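Side-chain contacts in aldolase (Klebsiella pneumoniae, PDB 6VOQ), which belongs to the class II aldolase and adducin family, carries bound zinc, and assembles from four copies of the chain: residues 42-45 against 46-49; 132-135 against 136-139. All coordinates share one frame; numbering follows the deposited sequence.

Contact 1: 42-45 against 46-49; sequences ATPT and GACL
With chi1 near 60°, Thr43 holds OG1 between its backbone N and carbonyl carbon and swings CG2 beside the N, where that methyl meets Leu49; chi1 of -68° sets the leucine's CG beside its backbone N, and while CD1 continues the extended chain, CD2 turns to the threonine methyl. The two side chains cross at about a right angle, across the mouth of a type II beta turn that runs from Pro44 to Ala47 in the loop after strand 40-42. At the turn's third position Gly46 takes a positive phi of 54°, a backbone shape that glycine adopts readily. The turn illustrates how packing can accompany a tight bend without a hydrogen bond between its halves. The Ala47 methyl sits over one face of the proline ring, with Ala47 CB 3.9 Å from Pro44 CG, and is close to the backbone as well, its CB being 3.1 Å from Pro44 O. The buried Thr43 hydroxyl is satisfied by Leu31 N at the neighbouring strand 30-34, while Met11 of helix 4-20 and Leu52 also touch this threonine. Leu49 packs on Ala24 and Leu95, about 10 Å from a bound zinc ion. Between the methyls, Thr43 CG2 stands 4.1 Å from Leu49 CD2.

Contact 2: 132-135 against 136-139; sequences VPYY and RPGD
One face of the Tyr134 ring is roofed by the backbone N of Arg136, which lies 3.9 Å from Tyr134 CZ, while Pro137 approaches the phenol end obliquely. There the hydroxyl meets carbon: Tyr134 OH is 3.6 Å from Pro137 CD and 3.7 Å from Arg136 CA. The ring gets there because chi1 of 168° sets CG anti to the backbone N, so that the phenol runs forward along the chain. Tyr135 turns its ring the other way and touches through its root, with Tyr135 CB 3.7 Å from Asp139 CB and the Asp139 carboxylate carbon oblique to the ring. Arg141 of helix 140-149 packs on Tyr135 and forms a salt bridge with Asp139 OD1, which probably steadies the carboxylate as an anion. A second subunit also packs here, its Arg196 against Tyr134, its Glu205 against Arg136 and its Pro120 against Pro137. The chain bends where Asp139 N donates to Arg136 O at 2.9 Å, and Gly138 takes the positive phi of that bend. Such a type II turn, delivering an aspartate as N-cap whose side chain holds a backbone N of the following helix, is a compact way to start helix 140-149.

How the contacts relate
From the N terminus, the chain first passes helix 4-20 and strand 30-34, then leaves strand 40-42 through contact 1, which closes a turn on the way to strand 58-60. Contact 2 comes much later, where strand 131-132, outermost in this chain's sheet, hands over to helix 140-149. The two are in series: neither nests in nor crosses the other, and their nearest atoms are about 12 Å apart. Contact 1 turns the chain just after it leaves its strand, while the turn of contact 2 lies at the far end of its loop, immediately before the helix. Contact 1 borders helix 4-20 and strand 30-34 within its own chain, whereas contact 2 also meets a second subunit.

Contact 1: 42-45 against 46-49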
loop_
_atom_site.group_PDB
_atom_site.type_symbol
_atom_site.label_atom_id
_atom_site.label_comp_id
_atom_site.label_asym_id
_atom_site.label_seq_id
_atom_site.Cartn_x
_atom_site.Cartn_y
_atom_site.Cartn_z
ATOM N N ALA A 42 26.997 9.285 -0.575
ATOM C CA ALA A 42 26.057 8.762 0.404
ATOM C C ALA A 42 25.005 9.810 0.722
ATOM O O ALA A 42 25.218 11.009 0.534
ATOM C CB ALA A 42 26.770 8.324 1.695
ATOM N N THR A 43 23.856 9.336 1.205
ATOM C CA THR A 43 22.795 10.237 1.615
ATOM C C THR A 43 23.156 10.886 2.950
ATOM O O THR A 43 23.718 10.232 3.831
ATOM C CB THR A 43 21.454 9.495 1.726
ATOM O OG1 THR A 43 21.555 8.442 2.683
ATOM C CG2 THR A 43 21.066 8.889 0.398
ATOM N N PRO A 44 22.871 12.169 3.124
ATOM C CA PRO A 44 23.374 12.877 4.306
ATOM C C PRO A 44 22.599 12.504 5.561
ATOM O O PRO A 44 21.569 11.826 5.529
ATOM C CB PRO A 44 23.195 14.352 3.936
ATOM C CG PRO A 44 22.092 14.361 2.939
ATOM C CD PRO A 44 22.199 13.072 2.172
ATOM N N THR A 45 23.137 12.950 6.691
ATOM C CA THR A 45 22.529 12.687 7.989
ATOM C C THR A 45 21.151 13.340 8.097
ATOM O O THR A 45 20.862 14.347 7.447
ATOM C CB THR A 45 23.445 13.194 9.107
ATOM O OG1 THR A 45 22.911 12.830 10.381
ATOM C CG2 THR A 45 23.600 14.716 9.036
ATOM N N GLY A 46 20.291 12.739 8.918
ATOM C CA GLY A 46 18.975 13.287 9.187
ATOM C C GLY A 46 18.161 13.571 7.942
ATOM O O GLY A 46 17.283 14.442 7.942
ATOM N N ALA A 47 18.447 12.840 6.873
ATOM C CA ALA A 47 17.820 13.058 5.582
ATOM C C ALA A 47 16.589 12.180 5.422
ATOM O O ALA A 47 16.417 11.166 6.105
ATOM C CB ALA A 47 18.807 12.779 4.449
ATOM N N CYS A 48 15.727 12.596 4.501
ATOM C CA CYS A 48 14.536 11.853 4.122
ATOM C C CYS A 48 14.684 11.456 2.659
ATOM O O CYS A 48 14.867 12.320 1.795
ATOM C CB CYS A 48 13.272 12.693 4.352
ATOM S SG CYS A 48 11.759 12.072 3.588
ATOM N N LEU A 49 14.629 10.149 2.388
ATOM C CA LEU A 49 14.930 9.650 1.050
ATOM C C LEU A 49 14.040 10.256 -0.025
ATOM O O LEU A 49 14.430 10.269 -1.197
ATOM C CB LEU A 49 14.804 8.132 1.019
ATOM C CG LEU A 49 15.880 7.427 1.839
ATOM C CD1 LEU A 49 15.831 5.932 1.603
ATOM C CD2 LEU A 49 17.244 7.990 1.487
#

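Contact 2: 132-135 against 136-139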
loop_
_atom_site.group_PDB
_atom_site.type_symbol
_atom_site.label_atom_id
_atom_site.label_comp_id
_atom_site.label_asym_id
_atom_site.label_seq_id
_atom_site.Cartn_x
_atom_site.Cartn_y
_atom_site.Cartn_z
ATOM N N VAL A 132 23.141 -10.320 11.627
ATOM C CA VAL A 132 24.038 -9.668 12.568
ATOM C C VAL A 132 23.262 -9.502 13.864
ATOM O O VAL A 132 22.101 -9.070 13.822
ATOM C CB VAL A 132 24.541 -8.320 12.034
ATOM C CG1 VAL A 132 25.307 -7.588 13.126
ATOM C CG2 VAL A 132 25.389 -8.529 10.780
ATOM N N PRO A 133 23.832 -9.860 15.014
ATOM C CA PRO A 133 23.135 -9.640 16.282
ATOM C C PRO A 133 22.763 -8.177 16.470
ATOM O O PRO A 133 23.324 -7.272 15.843
ATOM C CB PRO A 133 24.149 -10.103 17.334
ATOM C CG PRO A 133 25.018 -11.070 16.616
ATOM C CD PRO A 133 25.108 -10.569 15.203
ATOM N N TYR A 134 21.762 -7.955 17.319
ATOM C CA TYR A 134 21.371 -6.593 17.637
ATOM C C TYR A 134 22.426 -5.946 18.518
ATOM O O TYR A 134 22.921 -6.555 19.474
ATOM C CB TYR A 134 20.025 -6.536 18.356
ATOM C CG TYR A 134 19.805 -5.155 18.923
ATOM C CD1 TYR A 134 19.435 -4.103 18.093
ATOM C CD2 TYR A 134 20.050 -4.877 20.265
ATOM C CE1 TYR A 134 19.273 -2.821 18.584
ATOM C CE2 TYR A 134 19.900 -3.592 20.767
ATOM C CZ TYR A 134 19.499 -2.568 19.917
ATOM O OH TYR A 134 19.336 -1.286 20.391
ATOM N N TYR A 135 22.752 -4.698 18.196
ATOM C CA TYR A 135 23.615 -3.856 19.009
ATOM C C TYR A 135 23.062 -2.443 18.981
ATOM O O TYR A 135 22.460 -2.019 17.993
ATOM C CB TYR A 135 25.062 -3.832 18.497
ATOM C CG TYR A 135 25.759 -5.169 18.480
ATOM C CD1 TYR A 135 26.109 -5.803 19.665
ATOM C CD2 TYR A 135 26.096 -5.784 17.273
ATOM C CE1 TYR A 135 26.763 -7.026 19.654
ATOM C CE2 TYR A 135 26.751 -7.009 17.251
ATOM C CZ TYR A 135 27.081 -7.625 18.445
ATOM O OH TYR A 135 27.734 -8.835 18.439
ATOM N N ARG A 136 23.298 -1.715 20.064
ATOM C CA ARG A 136 22.916 -0.312 20.137
ATOM C C ARG A 136 23.331 0.411 18.857
ATOM O O ARG A 136 24.442 0.193 18.356
ATOM C CB ARG A 136 23.577 0.346 21.354
ATOM C CG ARG A 136 22.957 1.656 21.762
ATOM C CD ARG A 136 24.024 2.654 22.109
ATOM N NE ARG A 136 23.549 3.674 23.037
ATOM C CZ ARG A 136 22.818 4.724 22.678
ATOM N NH1 ARG A 136 22.467 4.895 21.406
ATOM N NH2 ARG A 136 22.438 5.608 23.591
ATOM N N PRO A 137 22.461 1.230 18.273
ATOM C CA PRO A 137 22.850 1.994 17.081
ATOM C C PRO A 137 24.114 2.806 17.325
ATOM O O PRO A 137 24.257 3.483 18.352
ATOM C CB PRO A 137 21.634 2.886 16.828
ATOM C CG PRO A 137 20.487 2.087 17.378
ATOM C CD PRO A 137 21.031 1.382 18.587
ATOM N N GLY A 138 25.050 2.707 16.380
ATOM C CA GLY A 138 26.351 3.327 16.513
ATOM C C GLY A 138 27.429 2.425 17.076
ATOM O O GLY A 138 28.600 2.824 17.092
ATOM N N ASP A 139 27.073 1.234 17.552
ATOM C CA ASP A 139 28.058 0.302 18.089
ATOM C C ASP A 139 29.026 -0.141 16.997
ATOM O O ASP A 139 28.608 -0.518 15.897
ATOM C CB ASP A 139 27.346 -0.911 18.679
ATOM C CG ASP A 139 28.192 -1.660 19.669
ATOM O OD1 ASP A 139 27.750 -1.801 20.824
ATOM O OD2 ASP A 139 29.289 -2.113 19.297
#